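Local coordinates for putative methyl-accepting chemotaxis signal transduction protein (Campylobacter jejuni, PDB 6W3R) that probably senses small extracellular ligands, such as the isoleucine-like amino acid bound here, through a double Cache (dCache) domain to steer chemotaxis, at residues I76-V81 with V159-E164. Numbering follows the deposited sequence.
Sequences INALNV and VDIPSE. With I2M (3-methyl-L-alloisoleucine), chain C.
Asn80 and Asp160 each carry CG anti to their own carbonyl carbon (chi1 -60° and -68°), which sends the amide and the carboxylate off the same face of the membrane-distal PAS-like sheet of a dCache sensor, toward the bound 3-methyl-L-alloisoleucine. Here the antiparallel strands 80-84 and 152-162 meet through a classic beta bulge: Leu79 and Asn80 both stand opposite Asp160. Leu79 N gives its hydrogen to Asp160 O at 2.9 Å, and Asp160 N returns a nearly straight bond to Asn80 O at 2.8 Å. The bulge follows closely on a Schellman motif at the end of helix 58-76, where Asn77 has positive phi, so the chain passes from helix to sheet within a few residues. On the face turned to helix 4-49, Val81 CG1 lies 4.4 Å from Val159 CG2, while Ala78 CB rests on Ile161 CD1 at 3.9 Å. The end of Ile161 bends back to that methyl although its CB points away from segment 76-81. Leu79 CB borders Pro162 CD, and its side chain continues onto Leu136 and Val140. On the ligand side the amide and carboxylate planes stand 82° apart, almost perpendicular. Asp160 OD1 is held by Thr142 and Tyr82, which helps fix the carboxylate's rotation; Asp133, Trp115, Tyr131 and Lys113 supply further hydrogen bonds to the ligand. The other oxygen, Asp160 OD2, takes the ligand's amino N at 2.7 Å and, on its anti side, Asn80 ND2 at 3.0 Å.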
loop_
_atom_site.group_PDB
_atom_site.type_symbol
_atom_site.label_atom_id
_atom_site.label_comp_id
_atom_site.label_asym_id
_atom_site.label_seq_id
_atom_site.Cartn_x
_atom_site.Cartn_y
_atom_site.Cartn_z
ATOM N N ILE A 76 1.810 -5.274 15.248
ATOM C CA ILE A 76 1.155 -4.472 14.207
ATOM C C ILE A 76 -0.103 -5.195 13.638
ATOM O O ILE A 76 -0.787 -4.643 12.784
ATOM C CB ILE A 76 2.155 -4.078 13.079
ATOM C CG1 ILE A 76 1.761 -2.756 12.389
ATOM C CG2 ILE A 76 2.339 -5.193 12.047
ATOM C CD1 ILE A 76 2.866 -2.197 11.507
ATOM N N ASN A 77 -0.430 -6.390 14.156
ATOM C CA ASN A 77 -1.516 -7.226 13.586
ATOM C C ASN A 77 -1.319 -7.399 12.082
ATOM O O ASN A 77 -2.256 -7.328 11.292
ATOM C CB ASN A 77 -2.894 -6.658 13.914
ATOM C CG ASN A 77 -3.999 -7.632 13.617
ATOM O OD1 ASN A 77 -3.833 -8.865 13.773
ATOM N ND2 ASN A 77 -5.139 -7.100 13.223
ATOM N N ALA A 78 -0.105 -7.776 11.698
ATOM C CA ALA A 78 0.163 -8.187 10.317
ATOM C C ALA A 78 -0.449 -9.573 10.051
ATOM O O ALA A 78 -0.716 -10.339 10.984
ATOM C CB ALA A 78 1.661 -8.196 10.040
ATOM N N LEU A 79 -0.661 -9.877 8.780
ATOM C CA LEU A 79 -1.245 -11.155 8.393
ATOM C C LEU A 79 -0.168 -12.242 8.419
ATOM O O LEU A 79 -0.384 -13.316 8.941
ATOM C CB LEU A 79 -1.878 -11.028 7.004
ATOM C CG LEU A 79 -2.828 -12.171 6.708
ATOM C CD1 LEU A 79 -4.082 -12.111 7.620
ATOM C CD2 LEU A 79 -3.198 -12.142 5.230
ATOM N N ASN A 80 0.974 -11.967 7.800
ATOM C CA ASN A 80 2.115 -12.901 7.729
ATOM C C ASN A 80 3.409 -12.122 7.872
ATOM O O ASN A 80 3.494 -11.016 7.309
ATOM C CB ASN A 80 2.216 -13.658 6.393
ATOM C CG ASN A 80 0.984 -14.500 6.087
ATOM O OD1 ASN A 80 0.638 -15.427 6.824
ATOM N ND2 ASN A 80 0.321 -14.179 4.970
ATOM N N VAL A 81 4.367 -12.664 8.609
ATOM C CA VAL A 81 5.722 -12.141 8.693
ATOM C C VAL A 81 6.653 -13.351 8.544
ATOM O O VAL A 81 6.501 -14.374 9.209
ATOM C CB VAL A 81 5.935 -11.415 10.017
ATOM C CG1 VAL A 81 7.347 -10.919 10.161
ATOM C CG2 VAL A 81 4.981 -10.264 10.184
ATOM N N VAL A 159 6.696 -8.999 4.936
ATOM C CA VAL A 159 5.616 -8.602 5.836
ATOM C C VAL A 159 4.361 -8.355 4.983
ATOM O O VAL A 159 4.382 -7.544 4.030
ATOM C CB VAL A 159 5.987 -7.281 6.556
ATOM C CG1 VAL A 159 4.791 -6.789 7.397
ATOM C CG2 VAL A 159 7.221 -7.438 7.403
ATOM N N ASP A 160 3.285 -9.087 5.243
ATOM C CA ASP A 160 2.055 -8.944 4.514
ATOM C C ASP A 160 1.062 -8.181 5.371
ATOM O O ASP A 160 0.671 -8.650 6.471
ATOM C CB ASP A 160 1.420 -10.325 4.259
ATOM C CG ASP A 160 2.202 -11.193 3.300
ATOM O OD1 ASP A 160 3.168 -10.740 2.636
ATOM O OD2 ASP A 160 1.842 -12.379 3.118
ATOM N N ILE A 161 0.560 -7.080 4.837
ATOM C CA ILE A 161 -0.448 -6.278 5.473
ATOM C C ILE A 161 -1.710 -6.348 4.570
ATOM O O ILE A 161 -1.633 -6.106 3.371
ATOM C CB ILE A 161 0.017 -4.814 5.583
ATOM C CG1 ILE A 161 1.373 -4.671 6.281
ATOM C CG2 ILE A 161 -1.042 -3.968 6.277
ATOM C CD1 ILE A 161 1.349 -5.135 7.708
ATOM N N PRO A 162 -2.898 -6.590 5.157
ATOM C CA PRO A 162 -4.106 -6.663 4.333
ATOM C C PRO A 162 -4.294 -5.340 3.606
ATOM O O PRO A 162 -4.247 -4.270 4.244
ATOM C CB PRO A 162 -5.204 -6.857 5.355
ATOM C CG PRO A 162 -4.539 -7.531 6.518
ATOM C CD PRO A 162 -3.186 -6.874 6.577
ATOM N N SER A 163 -4.582 -5.424 2.302
ATOM C CA SER A 163 -4.839 -4.218 1.525
ATOM C C SER A 163 -6.102 -3.525 2.005
ATOM O O SER A 163 -6.208 -2.296 1.901
ATOM C CB SER A 163 -4.911 -4.495 0.020
ATOM O OG SER A 163 -5.831 -5.503 -0.223
ATOM N N GLU A 164 -6.998 -4.276 2.612
ATOM C CA GLU A 164 -8.195 -3.704 3.224
ATOM C C GLU A 164 -7.845 -2.616 4.243
ATOM O O GLU A 164 -8.650 -1.695 4.491
ATOM C CB GLU A 164 -9.084 -4.793 3.857
ATOM C CG GLU A 164 -10.444 -4.313 4.330
ATOM C CD GLU A 164 -11.241 -5.420 4.987
ATOM O OE1 GLU A 164 -10.712 -6.540 5.036
ATOM O OE2 GLU A 164 -12.379 -5.175 5.450
HETATM N N I2M C . 2.027 -13.884 0.847
HETATM C CA I2M C . 3.248 -14.591 0.407
HETATM C CB I2M C . 3.645 -15.825 1.233
HETATM C CG3 I2M C . 3.310 -15.476 2.686
HETATM C CG2 I2M C . 2.906 -17.102 0.811
HETATM C CG1 I2M C . 5.176 -16.060 1.023
HETATM C CD1 I2M C . 5.837 -17.082 1.965
HETATM C C I2M C . 3.017 -15.091 -1.026
HETATM O O I2M C . 1.830 -15.218 -1.400
HETATM O OXT I2M C . 4.009 -15.300 -1.785
#